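Local atomic coordinates of periplasmic cell division protein (SufI) (Aquifex aeolicus, PDB entry 6SYY), a protein that binds four copper ions and probably acts as a multicopper oxidase, taking electrons from its substrates and passing them to dioxygen. Residues I149-S153 and G154-Y158; M241-R245 and K246-F250; I95-R98 and K99-F103. All coordinates share one frame; numbering follows the deposited sequence.

Contact 1: I149-S153 and G154-Y158; sequences IIDRS and GTYFY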
ATOM      1  N   ILE A 149      -0.868  -2.363 -18.620  1.00 24.49           N
ATOM      2  CA  ILE A 149      -0.039  -2.291 -17.421  1.00 31.07           C
ATOM      3  C   ILE A 149       1.345  -1.797 -17.832  1.00 30.97           C
ATOM      4  O   ILE A 149       2.064  -2.487 -18.559  1.00 27.91           O
ATOM      5  CB  ILE A 149       0.046  -3.647 -16.715  1.00 25.89           C
ATOM      6  CG1 ILE A 149      -1.356  -4.142 -16.344  1.00 25.35           C
ATOM      7  CG2 ILE A 149       0.944  -3.548 -15.492  1.00 31.84           C
ATOM      8  CD1 ILE A 149      -2.167  -3.131 -15.562  1.00 22.46           C
ATOM      9  N   ILE A 150       1.723  -0.603 -17.372  1.00 32.80           N
ATOM     10  CA  ILE A 150       2.994   0.010 -17.737  1.00 28.02           C
ATOM     11  C   ILE A 150       3.888   0.244 -16.526  1.00 29.08           C
ATOM     12  O   ILE A 150       4.920   0.902 -16.642  1.00 39.97           O
ATOM     13  CB  ILE A 150       2.780   1.325 -18.513  1.00 24.98           C
ATOM     14  CG1 ILE A 150       2.048   2.346 -17.640  1.00 25.30           C
ATOM     15  CG2 ILE A 150       2.005   1.061 -19.794  1.00 23.58           C
ATOM     16  CD1 ILE A 150       1.793   3.670 -18.329  1.00 24.72           C
ATOM     17  N   ASP A 151       3.520  -0.293 -15.371  1.00 22.20           N
ATOM     18  CA  ASP A 151       4.296  -0.121 -14.154  1.00 26.54           C
ATOM     19  C   ASP A 151       5.396  -1.175 -14.043  1.00 35.17           C
ATOM     20  O   ASP A 151       5.332  -2.247 -14.648  1.00 32.78           O
ATOM     21  CB  ASP A 151       3.377  -0.183 -12.936  1.00 28.65           C
ATOM     22  CG  ASP A 151       2.591   1.096 -12.743  1.00 55.15           C
ATOM     23  OD1 ASP A 151       3.201   2.108 -12.334  1.00 42.44           O
ATOM     24  OD2 ASP A 151       1.374   1.097 -13.029  1.00 40.82           O
ATOM     25  N   ARG A 152       6.418  -0.846 -13.258  1.00 31.68           N
ATOM     26  CA  ARG A 152       7.511  -1.771 -13.004  1.00 30.37           C
ATOM     27  C   ARG A 152       7.056  -2.884 -12.072  1.00 42.00           C
ATOM     28  O   ARG A 152       6.133  -2.711 -11.270  1.00 27.62           O
ATOM     29  CB  ARG A 152       8.695  -1.036 -12.380  1.00 23.52           C
ATOM     30  CG  ARG A 152       9.018   0.268 -13.066  1.00 29.22           C
ATOM     31  CD  ARG A 152      10.032   1.076 -12.284  1.00 22.31           C
ATOM     32  NE  ARG A 152      11.348   0.448 -12.260  1.00 22.36           N
ATOM     33  CZ  ARG A 152      12.000   0.124 -11.148  1.00 39.27           C
ATOM     34  NH1 ARG A 152      11.464   0.366  -9.960  1.00 21.53           N
ATOM     35  NH2 ARG A 152      13.197  -0.433 -11.222  1.00 24.04           N
ATOM     36  N   SER A 153       7.718  -4.033 -12.181  1.00 35.28           N
ATOM     37  CA  SER A 153       7.399  -5.160 -11.317  1.00 29.47           C
ATOM     38  C   SER A 153       7.517  -4.748  -9.858  1.00 33.12           C
ATOM     39  O   SER A 153       8.374  -3.940  -9.495  1.00 26.79           O
ATOM     40  CB  SER A 153       8.331  -6.336 -11.597  1.00 35.93           C
ATOM     41  OG  SER A 153       9.675  -6.008 -11.280  1.00 24.65           O
ATOM     42  N   GLY A 154       6.645  -5.296  -9.028  1.00 27.18           N
ATOM     43  CA  GLY A 154       6.651  -4.960  -7.622  1.00 30.06           C
ATOM     44  C   GLY A 154       5.327  -5.327  -6.980  1.00 41.39           C
ATOM     45  O   GLY A 154       4.518  -6.056  -7.551  1.00 24.37           O
ATOM     46  N   THR A 155       5.132  -4.793  -5.778  1.00 29.00           N
ATOM     47  CA  THR A 155       3.965  -5.090  -4.959  1.00 24.61           C
ATOM     48  C   THR A 155       3.002  -3.910  -4.992  1.00 34.53           C
ATOM     49  O   THR A 155       3.342  -2.807  -4.548  1.00 21.82           O
ATOM     50  CB  THR A 155       4.375  -5.395  -3.521  1.00 29.40           C
ATOM     51  OG1 THR A 155       5.294  -6.494  -3.510  1.00 30.01           O
ATOM     52  CG2 THR A 155       3.152  -5.742  -2.687  1.00 19.20           C
ATOM     53  N   TYR A 156       1.803  -4.148  -5.502  1.00 27.32           N
ATOM     54  CA  TYR A 156       0.774  -3.127  -5.599  1.00 25.31           C
ATOM     55  C   TYR A 156      -0.422  -3.560  -4.751  1.00 25.58           C
ATOM     56  O   TYR A 156      -0.368  -4.555  -4.029  1.00 21.74           O
ATOM     57  CB  TYR A 156       0.437  -2.863  -7.071  1.00 21.81           C
ATOM     58  CG  TYR A 156       1.638  -2.330  -7.839  1.00 29.36           C
ATOM     59  CD1 TYR A 156       1.803  -0.967  -8.055  1.00 28.22           C
ATOM     60  CD2 TYR A 156       2.625  -3.191  -8.317  1.00 33.75           C
ATOM     61  CE1 TYR A 156       2.906  -0.476  -8.740  1.00 31.79           C
ATOM     62  CE2 TYR A 156       3.732  -2.711  -9.002  1.00 27.48           C
ATOM     63  CZ  TYR A 156       3.866  -1.352  -9.211  1.00 28.37           C
ATOM     64  OH  TYR A 156       4.961  -0.869  -9.894  1.00 30.15           O
ATOM     65  N   PHE A 157      -1.506  -2.801  -4.840  1.00 25.08           N
ATOM     66  CA  PHE A 157      -2.488  -2.743  -3.765  1.00 26.14           C
ATOM     67  C   PHE A 157      -3.827  -2.363  -4.382  1.00 28.33           C
ATOM     68  O   PHE A 157      -3.920  -1.338  -5.059  1.00 32.31           O
ATOM     69  CB  PHE A 157      -2.018  -1.706  -2.726  1.00 19.17           C
ATOM     70  CG  PHE A 157      -2.853  -1.621  -1.471  1.00 35.48           C
ATOM     71  CD1 PHE A 157      -3.736  -2.625  -1.112  1.00 47.07           C
ATOM     72  CD2 PHE A 157      -2.735  -0.509  -0.641  1.00 36.17           C
ATOM     73  CE1 PHE A 157      -4.492  -2.521   0.052  1.00 30.76           C
ATOM     74  CE2 PHE A 157      -3.485  -0.397   0.518  1.00 28.33           C
ATOM     75  CZ  PHE A 157      -4.366  -1.405   0.866  1.00 32.48           C
ATOM     76  N   TYR A 158      -4.854  -3.186  -4.190  1.00 29.49           N
ATOM     77  CA  TYR A 158      -6.195  -2.827  -4.636  1.00 29.07           C
ATOM     78  C   TYR A 158      -7.130  -2.768  -3.440  1.00 24.67           C
ATOM     79  O   TYR A 158      -7.107  -3.651  -2.577  1.00 36.47           O
ATOM     80  CB  TYR A 158      -6.732  -3.779  -5.715  1.00 23.79           C
ATOM     81  CG  TYR A 158      -6.987  -5.223  -5.335  1.00 18.87           C
ATOM     82  CD1 TYR A 158      -8.259  -5.653  -4.993  1.00 22.73           C
ATOM     83  CD2 TYR A 158      -5.973  -6.169  -5.391  1.00 32.58           C
ATOM     84  CE1 TYR A 158      -8.510  -6.986  -4.687  1.00 21.40           C
ATOM     85  CE2 TYR A 158      -6.211  -7.498  -5.085  1.00 32.57           C
ATOM     86  CZ  TYR A 158      -7.483  -7.900  -4.731  1.00 26.52           C
ATOM     87  OH  TYR A 158      -7.733  -9.219  -4.420  1.00 30.04           O
TER
HETATM   88  O   HOH W   1       5.544   1.399 -11.229  1.00 29.68           O
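The chain bends sharply between R152 and Y156 through G154, whose backbone (phi 161°) would jam any side chain against the carbonyl oxygen of S153, and this bend brings the Y156 hydroxyl against the loop just before the strand. The phenol spans the inside of the bend, sent toward the loop by a CG anti to the carbonyl carbon (chi1 -62°), and its OH donates to R152 O over 2.6 Å, slightly tilted from the carbonyl plane. R152 O and the carbonyl carbon of S153 both lie at the ring edge. D151 comes in obliquely, its CB 3.5 Å from Y156 OH. A water in the plane of the ring completes the junction: it donates to Y156 OH and to D151 OD1, each at 2.7 Å, and accepts from R152 N. Two bonds, one given and one received, should thus hold the hydroxyl in place. The D151 carboxylate has further partners in R123 N and Q459 NE2. Y156 is the third residue of strand 154-160, about 6 Å, side chain to side chain, from the copper ligand H120. The strand is flanked by strands 117-120 and 176-181, and on the latter Y156 packs against I180 while its backbone bonds to I178.

Contact 2: M241-R245 and K246-F250; sequences MDVER and KIYRF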
ATOM      1  N   MET A 241       5.129 -18.701  11.194  1.00 33.79           N
ATOM      2  CA  MET A 241       5.446 -19.410   9.964  1.00 30.97           C
ATOM      3  C   MET A 241       6.748 -20.167  10.159  1.00 30.14           C
ATOM      4  O   MET A 241       7.722 -19.603  10.666  1.00 36.15           O
ATOM      5  CB  MET A 241       5.564 -18.455   8.771  1.00 21.20           C
ATOM      6  CG  MET A 241       6.014 -19.122   7.474  1.00 44.04           C
ATOM      7  SD  MET A 241       6.003 -18.007   6.053  1.00 45.12           S
ATOM      8  CE  MET A 241       6.840 -19.018   4.836  1.00 48.64           C
ATOM      9  N   ASP A 242       6.754 -21.439   9.775  1.00 23.58           N
ATOM     10  CA  ASP A 242       7.995 -22.195   9.722  1.00 23.82           C
ATOM     11  C   ASP A 242       8.787 -21.782   8.492  1.00 39.94           C
ATOM     12  O   ASP A 242       8.229 -21.610   7.403  1.00 38.05           O
ATOM     13  CB  ASP A 242       7.726 -23.698   9.674  1.00 25.29           C
ATOM     14  CG  ASP A 242       7.050 -24.214  10.925  1.00 36.17           C
ATOM     15  OD1 ASP A 242       6.735 -23.410  11.825  1.00 30.81           O
ATOM     16  OD2 ASP A 242       6.837 -25.438  11.003  1.00 34.95           O
ATOM     17  N   VAL A 243      10.094 -21.614   8.673  1.00 28.55           N
ATOM     18  CA  VAL A 243      10.990 -21.267   7.582  1.00 32.51           C
ATOM     19  C   VAL A 243      12.170 -22.223   7.602  1.00 29.10           C
ATOM     20  O   VAL A 243      12.456 -22.879   8.606  1.00 27.48           O
ATOM     21  CB  VAL A 243      11.486 -19.808   7.662  1.00 25.30           C
ATOM     22  CG1 VAL A 243      10.309 -18.842   7.676  1.00 29.02           C
ATOM     23  CG2 VAL A 243      12.359 -19.615   8.887  1.00 22.48           C
ATOM     24  N   GLU A 244      12.852 -22.299   6.468  1.00 37.12           N
ATOM     25  CA  GLU A 244      14.103 -23.027   6.347  1.00 38.95           C
ATOM     26  C   GLU A 244      15.263 -22.036   6.302  1.00 35.36           C
ATOM     27  O   GLU A 244      15.071 -20.826   6.158  1.00 36.87           O
ATOM     28  CB  GLU A 244      14.086 -23.910   5.096  1.00 28.49           C
ATOM     29  CG  GLU A 244      12.739 -24.567   4.850  1.00 38.95           C
ATOM     30  CD  GLU A 244      12.719 -25.405   3.588  1.00 53.64           C
ATOM     31  OE1 GLU A 244      13.810 -25.726   3.071  1.00 63.26           O
ATOM     32  OE2 GLU A 244      11.613 -25.736   3.111  1.00 88.00           O
ATOM     33  N   ARG A 245      16.483 -22.559   6.438  1.00 28.99           N
ATOM     34  CA  ARG A 245      17.675 -21.716   6.334  1.00 23.46           C
ATOM     35  C   ARG A 245      17.853 -21.344   4.863  1.00 25.76           C
ATOM     36  O   ARG A 245      18.601 -21.963   4.104  1.00 24.04           O
ATOM     37  CB  ARG A 245      18.899 -22.420   6.913  1.00 27.15           C
ATOM     38  CG  ARG A 245      18.863 -22.532   8.436  1.00 24.92           C
ATOM     39  CD  ARG A 245      20.164 -23.066   9.018  1.00 26.15           C
ATOM     40  NE  ARG A 245      21.272 -22.126   8.861  1.00 29.21           N
ATOM     41  CZ  ARG A 245      22.299 -22.306   8.035  1.00 28.86           C
ATOM     42  NH1 ARG A 245      22.369 -23.398   7.287  1.00 30.01           N
ATOM     43  NH2 ARG A 245      23.261 -21.396   7.962  1.00 29.49           N
ATOM     44  N   LYS A 246      17.114 -20.317   4.452  1.00 24.54           N
ATOM     45  CA  LYS A 246      17.070 -19.880   3.063  1.00 46.91           C
ATOM     46  C   LYS A 246      16.867 -18.372   3.048  1.00 29.40           C
ATOM     47  O   LYS A 246      16.603 -17.747   4.080  1.00 28.47           O
ATOM     48  CB  LYS A 246      15.945 -20.583   2.275  1.00 22.60           C
ATOM     49  CG  LYS A 246      16.144 -22.076   2.054  1.00 60.45           C
ATOM     50  CD  LYS A 246      15.239 -22.626   0.955  1.00 48.30           C
ATOM     51  CE  LYS A 246      13.816 -22.817   1.436  1.00 53.33           C
ATOM     52  NZ  LYS A 246      12.962 -23.453   0.391  1.00 59.20           N
ATOM     53  N   ILE A 247      16.993 -17.784   1.864  1.00 26.84           N
ATOM     54  CA  ILE A 247      16.561 -16.408   1.661  1.00 32.40           C
ATOM     55  C   ILE A 247      15.068 -16.406   1.371  1.00 41.70           C
ATOM     56  O   ILE A 247      14.593 -17.139   0.495  1.00 28.70           O
ATOM     57  CB  ILE A 247      17.344 -15.743   0.520  1.00 28.96           C
ATOM     58  CG1 ILE A 247      18.814 -15.561   0.916  1.00 24.16           C
ATOM     59  CG2 ILE A 247      16.682 -14.415   0.133  1.00 22.36           C
ATOM     60  CD1 ILE A 247      19.718 -15.153  -0.235  1.00 26.15           C
ATOM     61  N   TYR A 248      14.323 -15.599   2.120  1.00 29.61           N
ATOM     62  CA  TYR A 248      12.902 -15.388   1.885  1.00 35.23           C
ATOM     63  C   TYR A 248      12.667 -13.953   1.443  1.00 31.60           C
ATOM     64  O   TYR A 248      13.298 -13.021   1.952  1.00 31.57           O
ATOM     65  CB  TYR A 248      12.072 -15.672   3.139  1.00 23.59           C
ATOM     66  CG  TYR A 248      11.852 -17.136   3.420  1.00 24.50           C
ATOM     67  CD1 TYR A 248      12.894 -17.940   3.862  1.00 24.24           C
ATOM     68  CD2 TYR A 248      10.599 -17.716   3.253  1.00 25.07           C
ATOM     69  CE1 TYR A 248      12.700 -19.284   4.121  1.00 28.12           C
ATOM     70  CE2 TYR A 248      10.394 -19.060   3.510  1.00 32.76           C
ATOM     71  CZ  TYR A 248      11.450 -19.840   3.944  1.00 43.62           C
ATOM     72  OH  TYR A 248      11.263 -21.178   4.206  1.00 39.12           O
ATOM     73  N   ARG A 249      11.763 -13.779   0.490  1.00 26.96           N
ATOM     74  CA  ARG A 249      11.275 -12.461   0.123  1.00 19.58           C
ATOM     75  C   ARG A 249       9.922 -12.245   0.784  1.00 31.86           C
ATOM     76  O   ARG A 249       9.019 -13.076   0.641  1.00 27.15           O
ATOM     77  CB  ARG A 249      11.154 -12.321  -1.392  1.00 37.27           C
ATOM     78  CG  ARG A 249      10.450 -11.055  -1.830  1.00 39.20           C
ATOM     79  CD  ARG A 249      10.410 -10.977  -3.331  1.00 37.20           C
ATOM     80  NE  ARG A 249       9.989  -9.663  -3.796  1.00 24.92           N
ATOM     81  CZ  ARG A 249      10.122  -9.256  -5.052  1.00 28.91           C
ATOM     82  NH1 ARG A 249      10.671 -10.066  -5.951  1.00 28.78           N
ATOM     83  NH2 ARG A 249       9.714  -8.047  -5.410  1.00 25.66           N
ATOM     84  N   PHE A 250       9.788 -11.144   1.515  1.00 28.81           N
ATOM     85  CA  PHE A 250       8.516 -10.766   2.114  1.00 30.82           C
ATOM     86  C   PHE A 250       8.058  -9.447   1.510  1.00 29.20           C
ATOM     87  O   PHE A 250       8.800  -8.458   1.527  1.00 31.08           O
ATOM     88  CB  PHE A 250       8.626 -10.660   3.634  1.00 21.66           C
ATOM     89  CG  PHE A 250       9.015 -11.946   4.297  1.00 26.42           C
ATOM     90  CD1 PHE A 250       8.096 -12.975   4.428  1.00 24.30           C
ATOM     91  CD2 PHE A 250      10.298 -12.131   4.781  1.00 23.86           C
ATOM     92  CE1 PHE A 250       8.452 -14.166   5.034  1.00 51.45           C
ATOM     93  CE2 PHE A 250      10.659 -13.319   5.387  1.00 26.01           C
ATOM     94  CZ  PHE A 250       9.736 -14.338   5.514  1.00 35.17           C
TER
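The inverse gamma turn centred on R245 links strands 239-244 and 247-254, which face each other without pairing in what is probably a cupredoxin-type beta sandwich, and Y248 reaches across to V243 and E244. The two strand axes approach to 8.4 Å at 138°, and the space between them is bridged by the Y248 ring. Its OH accepts a hydrogen bond from E244 N at 3.0 Å along a nearly straight path (163°). V243 CG1 sits over one face of the ring, 4.2 Å from its centroid, in a CH-pi contact offset toward the rim. M241, its chain fully extended with CG anti to the backbone N (chi1 175°), brings CE obliquely to Y248 CE2 at 3.8 Å. The turn itself is closed by a weak bond of 2.7 Å from K246 N to E244 O. The partly exposed E244 and K246 side chains run alongside each other in the same direction, with OE1 of E244 3.6 Å from NZ of K246, a long salt bridge. A phenylalanine in place of Y248 would probably keep the ring's packing but leave E244 N without its acceptor. The R245 guanidinium bonds to R308 O and pairs with D371. The tyrosine therefore joins two kinds of attachment, apolar at the ring and polar at its tip, whereas the long ion pair probably adds little to the closure.

Contact 3: I95-R98 and K99-F103; sequences IFLR and KGQTF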
ATOM      1  N   ILE A  95      -3.434 -10.804  -6.911  1.00 26.61           N
ATOM      2  CA  ILE A  95      -3.593 -10.697  -8.353  1.00 25.93           C
ATOM      3  C   ILE A  95      -2.215 -10.591  -8.981  1.00 26.08           C
ATOM      4  O   ILE A  95      -1.404  -9.749  -8.583  1.00 25.76           O
ATOM      5  CB  ILE A  95      -4.460  -9.484  -8.725  1.00 31.77           C
ATOM      6  CG1 ILE A  95      -5.887  -9.666  -8.203  1.00 25.93           C
ATOM      7  CG2 ILE A  95      -4.449  -9.273 -10.231  1.00 25.30           C
ATOM      8  CD1 ILE A  95      -6.795  -8.475  -8.473  1.00 23.49           C
ATOM      9  N   PHE A  96      -1.944 -11.440  -9.963  1.00 25.17           N
ATOM     10  CA  PHE A  96      -0.689 -11.390 -10.692  1.00 24.51           C
ATOM     11  C   PHE A  96      -0.905 -10.741 -12.051  1.00 42.06           C
ATOM     12  O   PHE A  96      -1.892 -11.023 -12.738  1.00 29.25           O
ATOM     13  CB  PHE A  96      -0.089 -12.790 -10.858  1.00 28.70           C
ATOM     14  CG  PHE A  96       0.766 -13.221  -9.697  1.00 33.97           C
ATOM     15  CD1 PHE A  96       0.192 -13.776  -8.564  1.00 28.50           C
ATOM     16  CD2 PHE A  96       2.144 -13.071  -9.741  1.00 22.35           C
ATOM     17  CE1 PHE A  96       0.975 -14.170  -7.491  1.00 35.03           C
ATOM     18  CE2 PHE A  96       2.931 -13.465  -8.674  1.00 27.07           C
ATOM     19  CZ  PHE A  96       2.347 -14.011  -7.545  1.00 22.32           C
ATOM     20  N   LEU A  97       0.017  -9.856 -12.423  1.00 33.56           N
ATOM     21  CA  LEU A  97       0.000  -9.188 -13.714  1.00 23.62           C
ATOM     22  C   LEU A  97       1.386  -9.257 -14.333  1.00 27.92           C
ATOM     23  O   LEU A  97       2.397  -9.315 -13.628  1.00 28.21           O
ATOM     24  CB  LEU A  97      -0.423  -7.720 -13.594  1.00 24.84           C
ATOM     25  CG  LEU A  97      -1.857  -7.425 -13.170  1.00 28.04           C
ATOM     26  CD1 LEU A  97      -2.019  -5.938 -12.921  1.00 34.05           C
ATOM     27  CD2 LEU A  97      -2.820  -7.892 -14.245  1.00 33.20           C
ATOM     28  N   ARG A  98       1.424  -9.244 -15.658  1.00 25.64           N
ATOM     29  CA  ARG A  98       2.669  -9.141 -16.401  1.00 25.37           C
ATOM     30  C   ARG A  98       2.736  -7.760 -17.035  1.00 47.80           C
ATOM     31  O   ARG A  98       1.744  -7.289 -17.602  1.00 39.48           O
ATOM     32  CB  ARG A  98       2.768 -10.226 -17.471  1.00 24.64           C
ATOM     33  CG  ARG A  98       4.100 -10.251 -18.173  1.00 26.75           C
ATOM     34  CD  ARG A  98       5.149 -10.850 -17.269  1.00 49.41           C
ATOM     35  NE  ARG A  98       6.497 -10.638 -17.776  1.00 43.76           N
ATOM     36  CZ  ARG A  98       7.575 -11.221 -17.265  1.00 43.46           C
ATOM     37  NH1 ARG A  98       7.452 -12.055 -16.240  1.00 36.40           N
ATOM     38  NH2 ARG A  98       8.773 -10.976 -17.779  1.00 79.89           N
ATOM     39  N   LYS A  99       3.889  -7.106 -16.925  1.00 30.18           N
ATOM     40  CA  LYS A  99       4.022  -5.772 -17.490  1.00 44.38           C
ATOM     41  C   LYS A  99       3.834  -5.829 -18.997  1.00 30.36           C
ATOM     42  O   LYS A  99       4.430  -6.669 -19.679  1.00 39.53           O
ATOM     43  CB  LYS A  99       5.384  -5.169 -17.150  1.00 31.97           C
ATOM     44  CG  LYS A  99       5.545  -3.735 -17.620  1.00 23.30           C
ATOM     45  CD  LYS A  99       6.938  -3.220 -17.324  1.00 33.61           C
ATOM     46  CE  LYS A  99       7.106  -1.794 -17.819  1.00 29.85           C
ATOM     47  NZ  LYS A  99       8.489  -1.294 -17.588  1.00 53.64           N
ATOM     48  N   GLY A 100       2.992  -4.939 -19.512  1.00 27.06           N
ATOM     49  CA  GLY A 100       2.688  -4.893 -20.921  1.00 25.07           C
ATOM     50  C   GLY A 100       1.372  -5.534 -21.301  1.00 35.99           C
ATOM     51  O   GLY A 100       0.918  -5.342 -22.435  1.00 54.35           O
ATOM     52  N   GLN A 101       0.745  -6.274 -20.392  1.00 29.63           N
ATOM     53  CA  GLN A 101      -0.521  -6.920 -20.698  1.00 37.45           C
ATOM     54  C   GLN A 101      -1.678  -5.924 -20.625  1.00 42.18           C
ATOM     55  O   GLN A 101      -1.574  -4.836 -20.048  1.00 24.35           O
ATOM     56  CB  GLN A 101      -0.783  -8.077 -19.734  1.00 24.60           C
ATOM     57  CG  GLN A 101      -1.358  -7.642 -18.400  1.00 23.42           C
ATOM     58  CD  GLN A 101      -1.831  -8.804 -17.563  1.00 36.22           C
ATOM     59  OE1 GLN A 101      -1.037  -9.466 -16.895  1.00 24.81           O
ATOM     60  NE2 GLN A 101      -3.134  -9.064 -17.594  1.00 32.23           N
ATOM     61  N   THR A 102      -2.800  -6.315 -21.223  1.00 26.07           N
ATOM     62  CA  THR A 102      -4.034  -5.551 -21.114  1.00 28.11           C
ATOM     63  C   THR A 102      -4.793  -5.995 -19.870  1.00 30.21           C
ATOM     64  O   THR A 102      -4.821  -7.182 -19.533  1.00 25.17           O
ATOM     65  CB  THR A 102      -4.902  -5.725 -22.363  1.00 30.42           C
ATOM     66  OG1 THR A 102      -4.211  -5.197 -23.502  1.00 29.51           O
ATOM     67  CG2 THR A 102      -6.227  -4.993 -22.206  1.00 25.43           C
ATOM     68  N   PHE A 103      -5.382  -5.022 -19.180  1.00 23.02           N
ATOM     69  CA  PHE A 103      -6.091  -5.216 -17.919  1.00 34.80           C
ATOM     70  C   PHE A 103      -7.557  -4.862 -18.152  1.00 34.84           C
ATOM     71  O   PHE A 103      -7.894  -3.683 -18.311  1.00 36.70           O
ATOM     72  CB  PHE A 103      -5.452  -4.345 -16.834  1.00 24.03           C
ATOM     73  CG  PHE A 103      -6.044  -4.517 -15.460  1.00 26.62           C
ATOM     74  CD1 PHE A 103      -6.956  -3.599 -14.964  1.00 46.00           C
ATOM     75  CD2 PHE A 103      -5.665  -5.575 -14.655  1.00 29.48           C
ATOM     76  CE1 PHE A 103      -7.492  -3.739 -13.697  1.00 26.92           C
ATOM     77  CE2 PHE A 103      -6.203  -5.726 -13.386  1.00 31.77           C
ATOM     78  CZ  PHE A 103      -7.117  -4.806 -12.907  1.00 24.37           C
TER
HETATM   79  O   HOH W   2       6.785  -8.239 -18.898  1.00 56.37           O
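Q101 and L97 cross at about a right angle, L97 meets F103 in the same way, and CD2 of the leucine touches both the amide and the ring. L97 CD2 lies 3.7 Å from F103 CD2, at the ring edge and near its plane, and also 3.6 Å from OE1 of Q101. The glutamine reaches back to the end of the strand: with its CG placed between the backbone N and the carbonyl carbon (chi1 82°), the otherwise extended chain carries OE1 to R98 N, 2.8 Å away along an almost straight N-H line (174°). In return, Q101 N donates to R98 O at 3.1 Å, the closing bond of a type II beta turn from R98 to Q101 that has G100 at its third position. The other end of the amide donates from NE2 to T102 O at 3.2 Å, a bond that meets this carbonyl from above its plane, and NE2 also bonds to F57 O. A water takes a hydrogen bond from R98 NE and gives one to K99 O, while the guanidinium forms a salt bridge with D186. F103 is further packed by F57, stacked on it, and by W119, edge-to-face. With OE1 engaged by R98 N and NE2 by two carbonyls, the buried amide is probably held in one rotation and supplies the acceptor for R98 N at the strand end.

Along the chain contact 3 comes first, then contact 1 and contact 2, each a local connection closed before the next opens, so none nest or cross. Contact 3 carries the chain from strand 94-98 to strand 102-110, in another sheet, and contact 1 brings it back from strand 147-148 to strand 154-160 of the first sheet. The two also touch: I149 O probably bonds to G100 N and I149 N to Q101 O, joining both crossings between these sheets. Contact 2 stands apart, further along the chain, its centre about 24 Å from that of contact 1 and 27 Å from that of contact 3, where it links strands 239-244 and 247-254.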